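Local coordinates for protein D-glycero-D-manno-heptose 1-phosphate kinase (Bacteroides thetaiotaomicron, PDB 3K85) that probably phosphorylates a sugar substrate, D-glycero-D-manno-heptose 1-phosphate, at the expense of ATP, as a member of the GHMP kinase family, at residues 79-91 and 143-155. Sequence-based numbering, arbitrary orientation.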
loop_
_atom_site.group_PDB
_atom_site.type_symbol
_atom_site.label_atom_id
_atom_site.label_comp_id
_atom_site.label_asym_id
_atom_site.label_seq_id
_atom_site.Cartn_x
_atom_site.Cartn_y
_atom_site.Cartn_z
ATOM N N SER A 79 15.181 -6.110 30.923
ATOM C CA SER A 79 13.999 -6.960 30.863
ATOM C C SER A 79 13.685 -7.349 29.417
ATOM O O SER A 79 13.506 -8.534 29.103
ATOM C CB SER A 79 12.802 -6.231 31.477
ATOM O OG SER A 79 13.004 -5.974 32.858
ATOM N N LEU A 80 13.630 -6.344 28.542
ATOM C CA LEU A 80 13.339 -6.554 27.129
ATOM C C LEU A 80 14.207 -7.635 26.499
ATOM O O LEU A 80 13.700 -8.538 25.835
ATOM C CB LEU A 80 13.504 -5.241 26.377
ATOM C CG LEU A 80 12.264 -4.349 26.269
ATOM C CD1 LEU A 80 11.407 -4.457 27.494
ATOM C CD2 LEU A 80 12.710 -2.927 26.036
ATOM N N ILE A 81 15.515 -7.546 26.706
ATOM C CA ILE A 81 16.438 -8.535 26.163
ATOM C C ILE A 81 16.177 -9.902 26.792
ATOM O O ILE A 81 16.130 -10.931 26.106
ATOM C CB ILE A 81 17.891 -8.140 26.450
ATOM C CG1 ILE A 81 18.270 -6.926 25.603
ATOM C CG2 ILE A 81 18.822 -9.318 26.196
ATOM C CD1 ILE A 81 19.695 -6.471 25.818
ATOM N N LYS A 82 16.021 -9.907 28.109
ATOM C CA LYS A 82 15.761 -11.143 28.833
ATOM C C LYS A 82 14.427 -11.754 28.390
ATOM O O LYS A 82 14.333 -12.960 28.159
ATOM C CB LYS A 82 15.784 -10.858 30.338
ATOM C CG LYS A 82 17.180 -10.473 30.833
ATOM C CD LYS A 82 17.177 -9.985 32.273
ATOM C CE LYS A 82 18.588 -9.644 32.732
ATOM N NZ LYS A 82 18.590 -9.092 34.112
ATOM N N GLY A 83 13.401 -10.918 28.261
ATOM C CA GLY A 83 12.110 -11.416 27.810
ATOM C C GLY A 83 12.206 -12.102 26.444
ATOM O O GLY A 83 11.723 -13.225 26.254
ATOM N N VAL A 84 12.844 -11.435 25.487
ATOM C CA VAL A 84 12.984 -11.999 24.157
ATOM C C VAL A 84 13.800 -13.271 24.200
ATOM O O VAL A 84 13.384 -14.302 23.676
ATOM C CB VAL A 84 13.657 -11.009 23.194
ATOM C CG1 VAL A 84 13.808 -11.648 21.822
ATOM C CG2 VAL A 84 12.827 -9.733 23.100
ATOM N N TYR A 85 14.970 -13.201 24.822
ATOM C CA TYR A 85 15.824 -14.372 24.922
ATOM C C TYR A 85 15.094 -15.566 25.552
ATOM O O TYR A 85 15.224 -16.698 25.082
ATOM C CB TYR A 85 17.064 -14.055 25.752
ATOM C CG TYR A 85 17.913 -15.270 26.002
ATOM C CD1 TYR A 85 18.689 -15.813 24.985
ATOM C CD2 TYR A 85 17.890 -15.925 27.238
ATOM C CE1 TYR A 85 19.419 -16.979 25.181
ATOM C CE2 TYR A 85 18.618 -17.095 27.446
ATOM C CZ TYR A 85 19.375 -17.617 26.413
ATOM O OH TYR A 85 20.069 -18.794 26.579
ATOM N N ASN A 86 14.331 -15.324 26.616
ATOM C CA ASN A 86 13.620 -16.422 27.276
ATOM C C ASN A 86 12.560 -17.037 26.359
ATOM O O ASN A 86 12.517 -18.267 26.160
ATOM C CB ASN A 86 12.972 -15.940 28.584
ATOM C CG ASN A 86 14.002 -15.621 29.669
ATOM O OD1 ASN A 86 15.097 -16.185 29.688
ATOM N ND2 ASN A 86 13.643 -14.728 30.578
ATOM N N ARG A 87 11.722 -16.165 25.800
ATOM C CA ARG A 87 10.648 -16.557 24.900
ATOM C C ARG A 87 11.166 -17.392 23.735
ATOM O O ARG A 87 10.546 -18.392 23.374
ATOM C CB ARG A 87 9.948 -15.309 24.358
ATOM C CG ARG A 87 8.544 -15.548 23.818
ATOM C CD ARG A 87 7.547 -15.760 24.955
ATOM N NE ARG A 87 6.178 -15.499 24.520
ATOM C CZ ARG A 87 5.533 -16.258 23.649
ATOM N NH1 ARG A 87 6.138 -17.326 23.141
ATOM N NH2 ARG A 87 4.302 -15.937 23.264
ATOM N N ILE A 88 12.296 -16.985 23.148
ATOM C CA ILE A 88 12.880 -17.711 22.016
ATOM C C ILE A 88 13.446 -19.054 22.463
ATOM O O ILE A 88 13.368 -20.051 21.732
ATOM C CB ILE A 88 14.027 -16.894 21.293
ATOM C CG1 ILE A 88 13.466 -15.627 20.632
ATOM C CG2 ILE A 88 14.672 -17.743 20.203
ATOM C CD1 ILE A 88 12.363 -15.901 19.628
ATOM N N ILE A 89 14.034 -19.089 23.656
ATOM C CA ILE A 89 14.582 -20.354 24.159
ATOM C C ILE A 89 13.442 -21.345 24.373
ATOM O O ILE A 89 13.577 -22.523 24.046
ATOM C CB ILE A 89 15.347 -20.179 25.502
ATOM C CG1 ILE A 89 16.594 -19.314 25.289
ATOM C CG2 ILE A 89 15.761 -21.551 26.049
ATOM C CD1 ILE A 89 17.638 -19.948 24.387
ATOM N N ARG A 90 12.321 -20.856 24.906
ATOM C CA ARG A 90 11.155 -21.696 25.153
ATOM C C ARG A 90 10.457 -22.147 23.877
ATOM O O ARG A 90 10.354 -23.344 23.603
ATOM C CB ARG A 90 10.132 -20.965 26.024
ATOM C CG ARG A 90 10.583 -20.718 27.437
ATOM C CD ARG A 90 9.381 -20.647 28.342
ATOM N NE ARG A 90 8.504 -19.537 28.005
ATOM C CZ ARG A 90 8.779 -18.265 28.274
ATOM N NH1 ARG A 90 9.915 -17.946 28.889
ATOM N NH2 ARG A 90 7.913 -17.316 27.938
ATOM N N ASP A 91 9.971 -21.180 23.105
ATOM C CA ASP A 91 9.264 -21.470 21.867
ATOM C C ASP A 91 9.977 -22.413 20.922
ATOM O O ASP A 91 9.340 -23.194 20.223
ATOM C CB ASP A 91 8.933 -20.173 21.137
ATOM C CG ASP A 91 7.721 -19.486 21.719
ATOM O OD1 ASP A 91 7.153 -20.028 22.695
ATOM O OD2 ASP A 91 7.336 -18.416 21.207
ATOM N N LEU A 143 4.277 -11.950 18.328
ATOM C CA LEU A 143 5.175 -12.460 19.351
ATOM C C LEU A 143 5.703 -11.321 20.220
ATOM O O LEU A 143 5.908 -11.492 21.422
ATOM C CB LEU A 143 6.349 -13.204 18.722
ATOM C CG LEU A 143 7.374 -13.727 19.731
ATOM C CD1 LEU A 143 6.686 -14.591 20.799
ATOM C CD2 LEU A 143 8.419 -14.530 18.995
ATOM N N ALA A 144 5.916 -10.161 19.604
ATOM C CA ALA A 144 6.427 -8.999 20.315
ATOM C C ALA A 144 5.387 -8.474 21.293
ATOM O O ALA A 144 5.717 -8.086 22.414
ATOM C CB ALA A 144 6.823 -7.899 19.322
ATOM N N TYR A 145 4.131 -8.457 20.857
ATOM C CA TYR A 145 3.038 -7.988 21.694
ATOM C C TYR A 145 2.895 -8.929 22.879
ATOM O O TYR A 145 2.626 -8.496 23.999
ATOM C CB TYR A 145 1.729 -7.982 20.913
ATOM C CG TYR A 145 0.531 -7.524 21.714
ATOM C CD1 TYR A 145 0.293 -6.169 21.938
ATOM C CD2 TYR A 145 -0.378 -8.449 22.234
ATOM C CE1 TYR A 145 -0.829 -5.738 22.655
ATOM C CE2 TYR A 145 -1.503 -8.036 22.957
ATOM C CZ TYR A 145 -1.726 -6.678 23.162
ATOM O OH TYR A 145 -2.849 -6.260 23.854
ATOM N N GLU A 146 3.077 -10.220 22.628
ATOM C CA GLU A 146 2.947 -11.199 23.690
ATOM C C GLU A 146 4.075 -11.154 24.714
ATOM O O GLU A 146 3.823 -11.313 25.911
ATOM C CB GLU A 146 2.804 -12.603 23.099
ATOM C CG GLU A 146 1.355 -12.929 22.765
ATOM C CD GLU A 146 1.184 -14.286 22.126
ATOM O OE1 GLU A 146 1.756 -15.267 22.650
ATOM O OE2 GLU A 146 0.465 -14.373 21.105
ATOM N N ILE A 147 5.307 -10.925 24.262
ATOM C CA ILE A 147 6.431 -10.855 25.187
ATOM C C ILE A 147 6.296 -9.632 26.075
ATOM O O ILE A 147 6.433 -9.708 27.294
ATOM C CB ILE A 147 7.771 -10.737 24.456
ATOM C CG1 ILE A 147 8.098 -12.033 23.729
ATOM C CG2 ILE A 147 8.877 -10.411 25.450
ATOM C CD1 ILE A 147 9.305 -11.900 22.809
ATOM N N GLU A 148 6.016 -8.498 25.449
ATOM C CA GLU A 148 5.898 -7.238 26.163
ATOM C C GLU A 148 4.659 -7.133 27.047
ATOM O O GLU A 148 4.758 -6.847 28.236
ATOM C CB GLU A 148 5.937 -6.097 25.143
ATOM C CG GLU A 148 5.636 -4.703 25.671
ATOM C CD GLU A 148 6.002 -3.619 24.655
ATOM O OE1 GLU A 148 5.942 -3.903 23.433
ATOM O OE2 GLU A 148 6.336 -2.486 25.075
ATOM N N ARG A 149 3.496 -7.379 26.461
ATOM C CA ARG A 149 2.233 -7.275 27.173
ATOM C C ARG A 149 1.919 -8.363 28.206
ATOM O O ARG A 149 1.379 -8.054 29.266
ATOM C CB ARG A 149 1.102 -7.170 26.148
ATOM C CG ARG A 149 1.212 -5.928 25.257
ATOM C CD ARG A 149 0.767 -4.676 26.009
ATOM N NE ARG A 149 1.660 -3.530 25.826
ATOM C CZ ARG A 149 1.888 -2.919 24.667
ATOM N NH1 ARG A 149 1.293 -3.342 23.564
ATOM N NH2 ARG A 149 2.697 -1.869 24.614
ATOM N N LYS A 150 2.248 -9.620 27.911
ATOM C CA LYS A 150 1.977 -10.711 28.846
ATOM C C LYS A 150 3.218 -11.045 29.681
ATOM O O LYS A 150 3.264 -10.756 30.878
ATOM C CB LYS A 150 1.524 -11.983 28.105
ATOM C CG LYS A 150 0.455 -11.804 27.013
ATOM C CD LYS A 150 -0.865 -11.192 27.500
ATOM C CE LYS A 150 -1.884 -11.152 26.350
ATOM N NZ LYS A 150 -3.172 -10.438 26.635
ATOM N N ASP A 151 4.216 -11.653 29.042
ATOM C CA ASP A 151 5.464 -12.047 29.697
ATOM C C ASP A 151 6.092 -11.009 30.621
ATOM O O ASP A 151 6.715 -11.363 31.623
ATOM C CB ASP A 151 6.488 -12.445 28.646
ATOM C CG ASP A 151 6.165 -13.764 27.998
ATOM O OD1 ASP A 151 4.969 -14.128 27.971
ATOM O OD2 ASP A 151 7.104 -14.433 27.511
ATOM N N LEU A 152 5.939 -9.733 30.286
ATOM C CA LEU A 152 6.515 -8.662 31.093
ATOM C C LEU A 152 5.457 -7.793 31.770
ATOM O O LEU A 152 5.791 -6.834 32.467
ATOM C CB LEU A 152 7.428 -7.793 30.219
ATOM C CG LEU A 152 8.636 -8.499 29.602
ATOM C CD1 LEU A 152 9.283 -7.582 28.589
ATOM C CD2 LEU A 152 9.635 -8.881 30.682
ATOM N N GLY A 153 4.188 -8.125 31.551
ATOM C CA GLY A 153 3.098 -7.385 32.168
ATOM C C GLY A 153 2.855 -5.957 31.708
ATOM O O GLY A 153 1.818 -5.369 32.031
ATOM N N LEU A 154 3.800 -5.394 30.960
ATOM C CA LEU A 154 3.681 -4.028 30.457
ATOM C C LEU A 154 2.351 -3.852 29.731
ATOM O O LEU A 154 1.942 -4.721 28.961
ATOM C CB LEU A 154 4.841 -3.734 29.505
ATOM C CG LEU A 154 6.213 -4.005 30.134
ATOM C CD1 LEU A 154 7.229 -4.354 29.057
ATOM C CD2 LEU A 154 6.651 -2.791 30.944
ATOM N N SER A 155 1.674 -2.734 29.973
ATOM C CA SER A 155 0.390 -2.495 29.331
ATOM C C SER A 155 0.529 -1.623 28.079
ATOM O O SER A 155 1.589 -1.048 27.837
ATOM C CB SER A 155 -0.583 -1.846 30.327
ATOM O OG SER A 155 -0.186 -0.526 30.665
HETATM O O HOH W 1 9.523 -13.745 28.093
#
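Ile147 packs against Gly83, where helix 79-91 comes nearest to helix 137-151. Its CG2 lies 3.9 Å from Gly83 C. Gly83 has no side chain, and the methyl packs directly on its backbone. Ile147 CD1 reaches Val84 CG2 at 4.1 Å. The side chains of Leu80 and Leu152 cross at about a right angle, CD1 to CD1. Val84 and Leu143 also touch helix 115-131, on the buried side. The two helix segments cross at 118°, with axes 9.8 Å apart. They belong to the N-terminal domain of the GHMP kinase fold, among the helices packed beside its mixed sheet. The more exposed side is charged. Arg87 sits as a knob among Leu143, Glu146, Ile147 and Asp151. Its CG, anti to the backbone N (chi1 -159°), packs on Ile147 CG1, and the chain then bends at chi2 (74°). Leu143 CD1 lies over the centre of one face of the Arg87 guanidinium, 3.5 Å above its plane. At the edge, Arg87 NH2 forms a salt bridge with Glu146 OE1 at 2.7 Å. Arg87 NE pairs likewise with Asp151 OD2, and Arg87 NH1 with Asp91 OD2. Replacing Arg87 by alanine would probably cost Glu146 this charge partner and uncover Leu143 CD1. Asp151 OD2 also takes a weak bond from Arg90 NH2 (3.0 Å). A water donates to Asp151 OD2 and to Gly83 O.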